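Local coordinates for putative nucleotide-diphospho-sugar transferase (Desulfovibrio desulfuricans subsp. desulfuricans, PDB 3CGX), which probably transfers a sugar from a nucleotide-diphospho-sugar donor, although its substrates and reaction remain uncharacterised, at residues A[9-14]-A[38-43]; A[93-98]-A[151-156]; A[126-129]-A[133-136]. All coordinates share one frame; numbering follows the deposited sequence.

Contact 1. Residues A[9-14]-A[38-43]; sequences FFVKYP and HFVQDM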
ATOM      1  N   PHE A   9      -2.554  -0.273  -6.545  1.00 22.41           N
ATOM      2  CA  PHE A   9      -1.330  -0.442  -5.744  1.00 20.05           C
ATOM      3  C   PHE A   9      -0.453   0.807  -5.852  1.00 21.48           C
ATOM      4  O   PHE A   9       0.110   1.101  -6.870  1.00 20.64           O
ATOM      5  CB  PHE A   9      -0.637  -1.733  -6.178  1.00 21.98           C
ATOM      6  CG  PHE A   9       0.620  -2.103  -5.383  1.00 22.70           C
ATOM      7  CD1 PHE A   9       0.651  -2.012  -3.992  1.00 27.00           C
ATOM      8  CD2 PHE A   9       1.739  -2.627  -6.024  1.00 26.08           C
ATOM      9  CE1 PHE A   9       1.774  -2.441  -3.270  1.00 24.91           C
ATOM     10  CE2 PHE A   9       2.883  -3.026  -5.266  1.00 25.70           C
ATOM     11  CZ  PHE A   9       2.876  -2.894  -3.894  1.00 25.78           C
ATOM     12  N   PHE A  10      -0.410   1.565  -4.766  1.00 20.05           N
ATOM     13  CA  PHE A  10       0.254   2.865  -4.712  1.00 20.39           C
ATOM     14  C   PHE A  10       1.702   2.712  -4.305  1.00 21.79           C
ATOM     15  O   PHE A  10       2.026   2.170  -3.238  1.00 23.29           O
ATOM     16  CB  PHE A  10      -0.517   3.810  -3.749  1.00 22.68           C
ATOM     17  CG  PHE A  10      -1.601   4.617  -4.396  1.00 22.18           C
ATOM     18  CD1 PHE A  10      -2.465   4.063  -5.332  1.00 21.75           C
ATOM     19  CD2 PHE A  10      -1.797   5.963  -4.024  1.00 21.84           C
ATOM     20  CE1 PHE A  10      -3.419   4.840  -5.941  1.00 21.55           C
ATOM     21  CE2 PHE A  10      -2.798   6.722  -4.594  1.00 25.23           C
ATOM     22  CZ  PHE A  10      -3.601   6.181  -5.553  1.00 24.72           C
ATOM     23  N   VAL A  11       2.571   3.180  -5.207  1.00 22.91           N
ATOM     24  CA  VAL A  11       4.026   3.047  -5.148  1.00 20.03           C
ATOM     25  C   VAL A  11       4.724   4.357  -5.546  1.00 21.99           C
ATOM     26  O   VAL A  11       4.123   5.265  -6.077  1.00 21.17           O
ATOM     27  CB  VAL A  11       4.511   1.886  -6.114  1.00 23.19           C
ATOM     28  CG1 VAL A  11       3.862   0.514  -5.749  1.00 22.35           C
ATOM     29  CG2 VAL A  11       4.255   2.234  -7.629  1.00 16.27           C
ATOM     30  N   LYS A  12       5.983   4.454  -5.201  1.00 21.68           N
ATOM     31  CA  LYS A  12       6.905   5.483  -5.704  1.00 21.97           C
ATOM     32  C   LYS A  12       8.184   4.809  -6.259  1.00 21.98           C
ATOM     33  O   LYS A  12       8.645   3.784  -5.734  1.00 21.50           O
ATOM     34  CB  LYS A  12       7.272   6.475  -4.609  1.00 24.04           C
ATOM     35  CG  LYS A  12       8.111   7.643  -5.055  1.00 23.44           C
ATOM     36  CD  LYS A  12       8.214   8.740  -4.028  1.00 24.75           C
ATOM     37  CE  LYS A  12       9.119   9.890  -4.537  1.00 24.18           C
ATOM     38  NZ  LYS A  12       9.237  10.887  -3.469  1.00 22.93           N
ATOM     39  N   TYR A  13       8.738   5.380  -7.333  1.00 23.64           N
ATOM     40  CA  TYR A  13       9.971   4.829  -7.899  1.00 23.07           C
ATOM     41  C   TYR A  13      11.032   4.907  -6.783  1.00 23.59           C
ATOM     42  O   TYR A  13      11.206   5.949  -6.168  1.00 23.76           O
ATOM     43  CB  TYR A  13      10.449   5.521  -9.185  1.00 22.76           C
ATOM     44  CG  TYR A  13      11.504   4.669  -9.805  1.00 18.16           C
ATOM     45  CD1 TYR A  13      11.154   3.608 -10.639  1.00 20.21           C
ATOM     46  CD2 TYR A  13      12.862   4.861  -9.494  1.00 26.18           C
ATOM     47  CE1 TYR A  13      12.129   2.737 -11.171  1.00 25.84           C
ATOM     48  CE2 TYR A  13      13.847   4.001 -10.017  1.00 23.24           C
ATOM     49  CZ  TYR A  13      13.460   2.927 -10.838  1.00 29.35           C
ATOM     50  OH  TYR A  13      14.390   2.046 -11.356  1.00 27.06           O
ATOM     51  N   PRO A  14      11.713   3.777  -6.484  1.00 22.74           N
ATOM     52  CA  PRO A  14      12.661   3.675  -5.343  1.00 23.12           C
ATOM     53  C   PRO A  14      14.041   4.296  -5.587  1.00 24.47           C
ATOM     54  O   PRO A  14      15.070   3.602  -5.563  1.00 23.81           O
ATOM     55  CB  PRO A  14      12.751   2.183  -5.111  1.00 24.87           C
ATOM     56  CG  PRO A  14      12.592   1.617  -6.534  1.00 20.05           C
ATOM     57  CD  PRO A  14      11.583   2.492  -7.199  1.00 24.07           C
ATOM     58  N   HIS A  38      12.512  -3.756  -2.744  1.00 22.81           N
ATOM     59  CA  HIS A  38      12.130  -5.142  -2.468  1.00 22.87           C
ATOM     60  C   HIS A  38      10.748  -5.299  -1.823  1.00 21.10           C
ATOM     61  O   HIS A  38      10.085  -6.342  -2.064  1.00 23.60           O
ATOM     62  CB  HIS A  38      13.228  -5.846  -1.668  1.00 24.92           C
ATOM     63  CG  HIS A  38      14.388  -6.205  -2.537  1.00 29.20           C
ATOM     64  ND1 HIS A  38      14.411  -7.370  -3.277  1.00 32.39           N
ATOM     65  CD2 HIS A  38      15.472  -5.489  -2.919  1.00 37.52           C
ATOM     66  CE1 HIS A  38      15.513  -7.393  -4.010  1.00 35.96           C
ATOM     67  NE2 HIS A  38      16.170  -6.262  -3.816  1.00 32.54           N
ATOM     68  N   PHE A  39      10.317  -4.313  -1.043  1.00 22.70           N
ATOM     69  CA  PHE A  39       8.965  -4.348  -0.457  1.00 23.04           C
ATOM     70  C   PHE A  39       8.002  -4.456  -1.635  1.00 22.85           C
ATOM     71  O   PHE A  39       7.076  -5.283  -1.652  1.00 24.27           O
ATOM     72  CB  PHE A  39       8.584  -3.075   0.275  1.00 21.59           C
ATOM     73  CG  PHE A  39       9.267  -2.856   1.621  1.00 22.46           C
ATOM     74  CD1 PHE A  39      10.329  -3.634   2.051  1.00 20.79           C
ATOM     75  CD2 PHE A  39       8.906  -1.766   2.392  1.00 24.82           C
ATOM     76  CE1 PHE A  39      10.958  -3.358   3.253  1.00 23.48           C
ATOM     77  CE2 PHE A  39       9.552  -1.486   3.614  1.00 25.98           C
ATOM     78  CZ  PHE A  39      10.599  -2.291   4.006  1.00 20.78           C
ATOM     79  N   VAL A  40       8.238  -3.596  -2.628  1.00 20.98           N
ATOM     80  CA  VAL A  40       7.325  -3.481  -3.767  1.00 21.86           C
ATOM     81  C   VAL A  40       7.314  -4.757  -4.618  1.00 24.28           C
ATOM     82  O   VAL A  40       6.258  -5.329  -4.964  1.00 23.28           O
ATOM     83  CB  VAL A  40       7.593  -2.188  -4.627  1.00 22.58           C
ATOM     84  CG1 VAL A  40       6.793  -2.233  -5.915  1.00 23.07           C
ATOM     85  CG2 VAL A  40       7.259  -0.884  -3.822  1.00 19.48           C
ATOM     86  N   GLN A  41       8.506  -5.207  -4.969  1.00 26.28           N
ATOM     87  CA  GLN A  41       8.648  -6.474  -5.700  1.00 25.81           C
ATOM     88  C   GLN A  41       7.969  -7.635  -5.036  1.00 29.26           C
ATOM     89  O   GLN A  41       7.279  -8.414  -5.678  1.00 27.46           O
ATOM     90  CB  GLN A  41      10.120  -6.838  -5.902  1.00 27.11           C
ATOM     91  CG  GLN A  41      10.774  -5.930  -6.878  1.00 27.17           C
ATOM     92  CD  GLN A  41      12.268  -6.132  -6.972  1.00 36.31           C
ATOM     93  OE1 GLN A  41      12.950  -5.233  -7.414  1.00 24.43           O
ATOM     94  NE2 GLN A  41      12.793  -7.317  -6.544  1.00 29.02           N
ATOM     95  N   ASP A  42       8.189  -7.791  -3.749  1.00 25.14           N
ATOM     96  CA  ASP A  42       7.590  -8.891  -3.034  1.00 24.40           C
ATOM     97  C   ASP A  42       6.075  -8.799  -2.997  1.00 26.61           C
ATOM     98  O   ASP A  42       5.384  -9.814  -3.208  1.00 27.19           O
ATOM     99  CB  ASP A  42       8.113  -9.001  -1.584  1.00 25.03           C
ATOM    100  CG  ASP A  42       9.588  -9.391  -1.509  1.00 31.31           C
ATOM    101  OD1 ASP A  42      10.133  -9.823  -2.518  1.00 28.34           O
ATOM    102  OD2 ASP A  42      10.186  -9.211  -0.439  1.00 30.63           O
HETATM  103  N   MSE A  43       5.545  -7.608  -2.711  1.00 23.79           N
HETATM  104  CA  MSE A  43       4.076  -7.441  -2.673  1.00 25.33           C
HETATM  105  C   MSE A  43       3.452  -7.713  -4.041  1.00 26.32           C
HETATM  106  O   MSE A  43       2.413  -8.379  -4.120  1.00 23.75           O
HETATM  107  CB  MSE A  43       3.691  -6.055  -2.155  1.00 24.10           C
HETATM  108  CG  MSE A  43       4.081  -5.790  -0.690  1.00 23.70           C
HETATM  109 SE   MSE A  43       3.529  -4.056  -0.119  0.75 27.61          SE
HETATM  110  CE  MSE A  43       1.591  -4.424   0.014  1.00 26.24           C
TER
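On the helix that carries Val40 and Met43 against the strand, Asp42 OD1 and His38 ND1 both hydrogen-bond to the hydroxyl OG of Ser214, while the second carboxylate oxygen of Asp42 bonds to Thr215. These polar groups tie helix 29-47 to the region of Ser214; the strand meets it through Phe9 and Val11, with apolar atoms and no hydrogen bond between the segments. Phe9 holds CG anti to the backbone N (chi1 -177°), which sends its ring toward the helix. There the ring atom CZ of Phe9 lies 3.7 Å from CB of Met43, and CE2 of Phe9 is 4.0 Å from CG1 of Val40. Selenomethionine Met43 adds a Met-aromatic contact: its SE sits at the edge of the Phe9 ring, 5.1 Å from the ring centroid. A bend at chi3 (73°) brings the terminal CE of Met43 to 3.8 Å from CE1 of Phe9. Val11, on the same strand, lays CG1 over one face of the Phe9 ring, 3.7 Å above the plane and toward the rim. That same methyl meets CG1 of Val40 at 4.0 Å, the two valine side chains crossing at about a right angle. Helix 65-73 flanks the cluster, with Phe69 touching Val11 and Trp72 touching Val40. Strand 9-11 and helix 38-43 run nearly antiparallel (163°), their axes 10.5 Å apart. The parallel neighbouring strands 5-11 and 53-58, joined through helix 29-47, form a beta-alpha-beta crossover, consistent with the Rossmann-like half of a GT-A fold.

Contact 2. Residues A[93-98]-A[151-156]; sequences HAMQKA and DSFCPD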
ATOM      1  N   HIS A  93      -9.175  10.012  -7.373  1.00 23.55           N
ATOM      2  CA  HIS A  93      -9.070   9.929  -8.833  1.00 23.49           C
ATOM      3  C   HIS A  93      -8.793   8.501  -9.352  1.00 24.81           C
ATOM      4  O   HIS A  93      -9.395   8.038 -10.338  1.00 23.14           O
ATOM      5  CB  HIS A  93      -8.027  10.913  -9.346  1.00 24.48           C
ATOM      6  CG  HIS A  93      -8.401  12.345  -9.109  1.00 30.24           C
ATOM      7  ND1 HIS A  93      -7.468  13.360  -8.987  1.00 39.19           N
ATOM      8  CD2 HIS A  93      -9.616  12.924  -8.906  1.00 38.32           C
ATOM      9  CE1 HIS A  93      -8.096  14.506  -8.768  1.00 39.06           C
ATOM     10  NE2 HIS A  93      -9.397  14.266  -8.698  1.00 32.31           N
ATOM     11  N   ALA A  94      -7.940   7.773  -8.649  1.00 21.85           N
ATOM     12  CA  ALA A  94      -7.582   6.413  -9.078  1.00 22.83           C
ATOM     13  C   ALA A  94      -8.807   5.468  -8.927  1.00 21.95           C
ATOM     14  O   ALA A  94      -9.148   4.679  -9.815  1.00 22.72           O
ATOM     15  CB  ALA A  94      -6.367   5.904  -8.291  1.00 20.02           C
HETATM   16  N   MSE A  95      -9.500   5.588  -7.811  1.00 23.51           N
HETATM   17  CA  MSE A  95     -10.679   4.754  -7.588  1.00 22.82           C
HETATM   18  C   MSE A  95     -11.823   5.108  -8.558  1.00 21.69           C
HETATM   19  O   MSE A  95     -12.492   4.234  -9.145  1.00 21.61           O
HETATM   20  CB  MSE A  95     -11.143   4.929  -6.147  1.00 26.37           C
HETATM   21  CG  MSE A  95     -10.114   4.489  -5.137  1.00 29.93           C
HETATM   22 SE   MSE A  95     -10.860   4.074  -3.340  0.75 29.79          SE
HETATM   23  CE  MSE A  95     -11.557   2.363  -3.914  1.00 31.43           C
ATOM     24  N   GLN A  96     -12.009   6.407  -8.750  1.00 24.57           N
ATOM     25  CA  GLN A  96     -13.047   6.913  -9.629  1.00 25.26           C
ATOM     26  C   GLN A  96     -12.809   6.407 -11.027  1.00 24.88           C
ATOM     27  O   GLN A  96     -13.726   5.989 -11.711  1.00 26.88           O
ATOM     28  CB  GLN A  96     -13.101   8.447  -9.623  1.00 26.22           C
ATOM     29  CG  GLN A  96     -14.209   8.955 -10.542  1.00 25.27           C
ATOM     30  CD  GLN A  96     -15.597   8.602 -10.019  1.00 29.49           C
ATOM     31  OE1 GLN A  96     -16.303   7.791 -10.612  1.00 32.61           O
ATOM     32  NE2 GLN A  96     -15.969   9.181  -8.885  1.00 26.01           N
ATOM     33  N   LYS A  97     -11.553   6.399 -11.431  1.00 23.91           N
ATOM     34  CA  LYS A  97     -11.168   5.925 -12.765  1.00 26.20           C
ATOM     35  C   LYS A  97     -11.447   4.441 -12.951  1.00 27.23           C
ATOM     36  O   LYS A  97     -11.919   3.980 -14.023  1.00 28.17           O
ATOM     37  CB  LYS A  97      -9.695   6.208 -12.997  1.00 26.18           C
ATOM     38  CG  LYS A  97      -9.061   5.544 -14.184  1.00 32.67           C
ATOM     39  CD  LYS A  97      -9.397   6.177 -15.488  1.00 44.01           C
ATOM     40  CE  LYS A  97      -8.424   5.665 -16.565  1.00 46.84           C
ATOM     41  NZ  LYS A  97      -8.246   4.174 -16.554  1.00 40.41           N
ATOM     42  N   ALA A  98     -11.148   3.680 -11.905  1.00 22.75           N
ATOM     43  CA  ALA A  98     -11.343   2.223 -11.935  1.00 20.96           C
ATOM     44  C   ALA A  98     -12.831   1.887 -12.068  1.00 22.41           C
ATOM     45  O   ALA A  98     -13.222   1.018 -12.848  1.00 24.90           O
ATOM     46  CB  ALA A  98     -10.691   1.534 -10.710  1.00 23.21           C
ATOM     47  N   ASP A 151     -21.447   0.747  -6.476  0.50 25.73           N
ATOM     48  CA  ASP A 151     -22.699   1.449  -6.225  0.50 25.75           C
ATOM     49  C   ASP A 151     -22.674   2.192  -4.886  0.50 25.69           C
ATOM     50  O   ASP A 151     -23.490   3.081  -4.644  0.50 22.12           O
ATOM     51  CB  ASP A 151     -23.884   0.483  -6.348  0.50 25.91           C
ATOM     52  CG  ASP A 151     -24.084  -0.010  -7.776  0.50 30.47           C
ATOM     53  OD1 ASP A 151     -23.952   0.809  -8.720  0.50 33.33           O
ATOM     54  OD2 ASP A 151     -24.378  -1.210  -7.955  0.50 31.15           O
ATOM     55  N   SER A 152     -21.648   1.919  -4.094  1.00 25.59           N
ATOM     56  CA  SER A 152     -21.505   2.515  -2.752  1.00 26.73           C
ATOM     57  C   SER A 152     -20.349   3.524  -2.655  1.00 28.08           C
ATOM     58  O   SER A 152     -20.049   4.080  -1.584  1.00 27.68           O
ATOM     59  CB  SER A 152     -21.212   1.418  -1.716  1.00 27.53           C
ATOM     60  OG  SER A 152     -22.357   0.647  -1.434  1.00 33.74           O
ATOM     61  N   PHE A 153     -19.670   3.731  -3.769  1.00 27.79           N
ATOM     62  CA  PHE A 153     -18.502   4.585  -3.742  1.00 28.28           C
ATOM     63  C   PHE A 153     -18.874   5.972  -3.236  1.00 29.61           C
ATOM     64  O   PHE A 153     -19.771   6.620  -3.754  1.00 27.94           O
ATOM     65  CB  PHE A 153     -17.849   4.664  -5.115  1.00 29.70           C
ATOM     66  CG  PHE A 153     -16.642   5.535  -5.150  1.00 28.35           C
ATOM     67  CD1 PHE A 153     -15.722   5.495  -4.126  1.00 28.22           C
ATOM     68  CD2 PHE A 153     -16.407   6.380  -6.219  1.00 27.35           C
ATOM     69  CE1 PHE A 153     -14.583   6.283  -4.163  1.00 31.41           C
ATOM     70  CE2 PHE A 153     -15.279   7.149  -6.253  1.00 28.15           C
ATOM     71  CZ  PHE A 153     -14.365   7.103  -5.221  1.00 27.21           C
ATOM     72  N   CYS A 154     -18.104   6.398  -2.246  0.70 30.92           N
ATOM     73  CA  CYS A 154     -18.293   7.670  -1.575  0.70 32.00           C
ATOM     74  C   CYS A 154     -17.011   8.491  -1.677  0.70 29.16           C
ATOM     75  O   CYS A 154     -16.177   8.456  -0.773  0.70 30.64           O
ATOM     76  CB  CYS A 154     -18.644   7.397  -0.114  0.70 33.13           C
ATOM     77  SG  CYS A 154     -19.006   8.855   0.832  0.70 46.08           S
ATOM     78  N   PRO A 155     -16.825   9.201  -2.800  1.00 26.86           N
ATOM     79  CA  PRO A 155     -15.545   9.945  -2.957  1.00 28.00           C
ATOM     80  C   PRO A 155     -15.315  11.022  -1.892  1.00 28.34           C
ATOM     81  O   PRO A 155     -14.187  11.437  -1.631  1.00 27.41           O
ATOM     82  CB  PRO A 155     -15.650  10.555  -4.355  1.00 28.38           C
ATOM     83  CG  PRO A 155     -17.112  10.414  -4.786  1.00 32.95           C
ATOM     84  CD  PRO A 155     -17.725   9.321  -3.960  1.00 29.03           C
ATOM     85  N   ASP A 156     -16.411  11.499  -1.324  1.00 30.33           N
ATOM     86  CA  ASP A 156     -16.372  12.500  -0.259  1.00 29.32           C
ATOM     87  C   ASP A 156     -15.510  12.058   0.935  1.00 31.14           C
ATOM     88  O   ASP A 156     -15.017  12.893   1.707  1.00 30.34           O
ATOM     89  CB  ASP A 156     -17.787  12.814   0.232  1.00 31.69           C
ATOM     90  CG  ASP A 156     -18.546  13.718  -0.727  1.00 41.89           C
ATOM     91  OD1 ASP A 156     -18.087  13.948  -1.874  1.00 47.71           O
ATOM     92  OD2 ASP A 156     -19.609  14.216  -0.317  1.00 56.01           O
TER
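Phe153 reaches across to Met95 and Gln96 of helix 87-100, and its ring organises the whole contact, accounting for 78 of the 160 Å² buried between the segments. It belongs to the loop that follows strand 143-149 and precedes helix 169-178; the trans setting of its first torsion projects the ring toward the helix. The apolar contacts come first: CB of Met95 meets CZ of Phe153 at 4.0 Å, approaching the ring obliquely. A Met-aromatic contact accompanies this, since Met95 is a selenomethionine whose SE stands 5.5 Å from the centroid of the Phe153 ring, in an oblique direction 56° off the normal. On the opposite side of the ring plane the loop packs upon itself: CD of Pro155 sits 3.9 Å above the plane and over the centre of the Phe153 ring, a position consistent with a CH-pi contact. The proline and the selenium therefore lie on different sides of one ring. In the third kind of contact the Gln96 side chain, bent at chi2, crosses Phe153 at about a right angle and brings its amide to the ring edge; CD of Gln96 is 4.0 Å from CE2 of Phe153, with the amide and ring planes 60° apart. Further aromatic neighbours complete the cluster, Phe148 meeting Phe153 edge-to-face and Phe99 meeting it with the planes at about 45°. Met95 is buried and also packs on strands 5-11 and 105-109, whereas Phe153 and Gln96 keep some solvent exposure. The chemistry implies that the loop is held to the helix mainly by apolar packing and the Met-aromatic contact, without any hydrogen bond or salt bridge between the two segments.

Contact 3. Residues A[126-129]-A[133-136]; sequences NDLQ and AAIG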
ATOM      1  N   ASN A 126     -13.471 -10.349  -1.554  1.00 23.65           N
ATOM      2  CA  ASN A 126     -14.586 -11.257  -1.376  1.00 21.76           C
ATOM      3  C   ASN A 126     -15.676 -10.598  -0.516  1.00 21.93           C
ATOM      4  O   ASN A 126     -16.854 -10.691  -0.813  1.00 21.40           O
ATOM      5  CB  ASN A 126     -14.163 -12.588  -0.704  1.00 19.65           C
ATOM      6  CG  ASN A 126     -13.233 -13.475  -1.590  1.00 24.21           C
ATOM      7  OD1 ASN A 126     -13.166 -13.324  -2.799  1.00 23.86           O
ATOM      8  ND2 ASN A 126     -12.589 -14.457  -0.960  1.00 20.19           N
ATOM      9  N   ASP A 127     -15.248 -10.001   0.591  1.00 24.97           N
ATOM     10  CA  ASP A 127     -16.177  -9.394   1.571  1.00 25.99           C
ATOM     11  C   ASP A 127     -16.905  -8.153   1.003  1.00 22.62           C
ATOM     12  O   ASP A 127     -18.034  -7.841   1.404  1.00 22.24           O
ATOM     13  CB  ASP A 127     -15.442  -9.056   2.900  1.00 24.02           C
ATOM     14  CG  ASP A 127     -15.132 -10.287   3.754  1.00 30.55           C
ATOM     15  OD1 ASP A 127     -15.645 -11.378   3.497  1.00 29.63           O
ATOM     16  OD2 ASP A 127     -14.348 -10.176   4.706  1.00 33.70           O
ATOM     17  N   LEU A 128     -16.280  -7.458   0.065  1.00 20.97           N
ATOM     18  CA  LEU A 128     -16.924  -6.315  -0.608  1.00 24.40           C
ATOM     19  C   LEU A 128     -18.133  -6.699  -1.434  1.00 25.38           C
ATOM     20  O   LEU A 128     -18.841  -5.849  -1.977  1.00 26.05           O
ATOM     21  CB  LEU A 128     -15.948  -5.518  -1.485  1.00 25.12           C
ATOM     22  CG  LEU A 128     -15.152  -4.462  -0.756  1.00 26.05           C
ATOM     23  CD1 LEU A 128     -14.032  -3.960  -1.715  1.00 23.82           C
ATOM     24  CD2 LEU A 128     -16.039  -3.290  -0.161  1.00 18.51           C
ATOM     25  N   GLN A 129     -18.391  -7.983  -1.576  1.00 23.19           N
ATOM     26  CA  GLN A 129     -19.626  -8.363  -2.218  1.00 21.61           C
ATOM     27  C   GLN A 129     -20.768  -8.094  -1.269  1.00 22.91           C
ATOM     28  O   GLN A 129     -21.909  -7.947  -1.703  1.00 27.08           O
ATOM     29  CB  GLN A 129     -19.635  -9.845  -2.622  1.00 19.52           C
ATOM     30  CG  GLN A 129     -18.582 -10.108  -3.687  1.00 23.30           C
ATOM     31  CD  GLN A 129     -18.412 -11.567  -3.951  1.00 32.00           C
ATOM     32  OE1 GLN A 129     -18.698 -12.016  -5.049  1.00 38.78           O
ATOM     33  NE2 GLN A 129     -17.968 -12.327  -2.943  1.00 24.98           N
ATOM     34  N   ALA A 133     -18.059  -0.884   2.016  1.00 22.46           N
ATOM     35  CA  ALA A 133     -16.672  -0.423   2.092  1.00 25.13           C
ATOM     36  C   ALA A 133     -15.835  -1.299   2.994  1.00 23.56           C
ATOM     37  O   ALA A 133     -16.344  -2.077   3.799  1.00 23.13           O
ATOM     38  CB  ALA A 133     -16.621   1.032   2.581  1.00 22.81           C
ATOM     39  N   ALA A 134     -14.531  -1.201   2.780  1.00 24.86           N
ATOM     40  CA  ALA A 134     -13.528  -1.881   3.563  1.00 22.49           C
ATOM     41  C   ALA A 134     -12.377  -0.908   3.894  1.00 24.80           C
ATOM     42  O   ALA A 134     -12.048   0.009   3.129  1.00 25.03           O
ATOM     43  CB  ALA A 134     -13.004  -3.102   2.803  1.00 21.93           C
ATOM     44  N   ILE A 135     -11.778  -1.101   5.052  1.00 22.25           N
ATOM     45  CA  ILE A 135     -10.678  -0.227   5.499  1.00 22.95           C
ATOM     46  C   ILE A 135      -9.738  -0.998   6.409  1.00 23.30           C
ATOM     47  O   ILE A 135     -10.186  -1.797   7.222  1.00 23.54           O
ATOM     48  CB  ILE A 135     -11.233   1.046   6.199  1.00 25.18           C
ATOM     49  CG1 ILE A 135     -10.130   2.137   6.254  1.00 28.08           C
ATOM     50  CG2 ILE A 135     -11.879   0.684   7.611  1.00 20.08           C
ATOM     51  CD1 ILE A 135     -10.668   3.572   6.503  1.00 21.79           C
ATOM     52  N   GLY A 136      -8.429  -0.810   6.222  1.00 21.99           N
ATOM     53  CA  GLY A 136      -7.463  -1.452   7.069  1.00 22.94           C
ATOM     54  C   GLY A 136      -6.710  -0.396   7.853  1.00 23.33           C
ATOM     55  O   GLY A 136      -6.027   0.464   7.264  1.00 24.42           O
TER
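Leu128 makes the contact with Ala133 and Ala134 through a single methyl. Its CD2 rests on the strand backbone, 3.7 Å from CA of Ala133 and also 3.7 Å from the carbonyl carbon C of Ala133. The same methyl lies 3.9 Å from N of Ala134 and, side chain to side chain, 4.2 Å from CB of Ala134. The torsions explain the choice of branch: CD1 is anti to CA (chi2 169°), and CD2 is the branch that meets the start of the strand. Of the two alanines, Ala134 directs its methyl toward the leucine, whereas Ala133 directs its own away and offers main-chain atoms instead. CD2 can approach the main chain because the Ala133 methyl is on the far side, and all three touching residues are buried. One step outward, the turn carrying Leu128 is held by the carbonyl oxygen of Asn126, which accepts two bonds from one residue. NE2 of Gln129 donates to O of Asn126 at 2.9 Å, in the carbonyl plane and on a lone pair, with an N-H...O angle of 157°; the backbone N of Gln129 donates to O of Asn126 at 3.2 Å. Together these bonds close the turn in which Leu128 sits, although Gln129 itself is exposed. On the other side of the contact, Ala133 is fixed by backbone bonds to Glu182 and Leu184, and Ala134 by one to Gly147. Strand 133-137 thus lies between strands 143-149 and 183-185. The chain leaving helix 118-127 packs on one face of this sheet, where Leu128 also touches Val107 of strand 105-109, while Ala133 and Ile135 face helix 169-178 on the other.

Overall arrangement
Contacts 1 and 3 include strands of one mixed sheet, while contact 2 joins a helix packed on it to a loop. Contact 1 and contact 2 have centres 23 Å apart yet touch directly: CZ of Phe10 packs 3.9 Å from CB of Ala94, so strand 5-11 bears helix 29-47 through Phe9 and helix 87-100 through Phe10. Along the chain contact 3 is nested inside the loop closed by contact 2; their centres are 14 Å apart and their nearest atoms about 5 Å. Contacts 1 and 3 come no nearer than about 12 Å. In GT-A folds the nucleotide usually binds near the carboxyl end of the first strand, the end on which contact 1 lies.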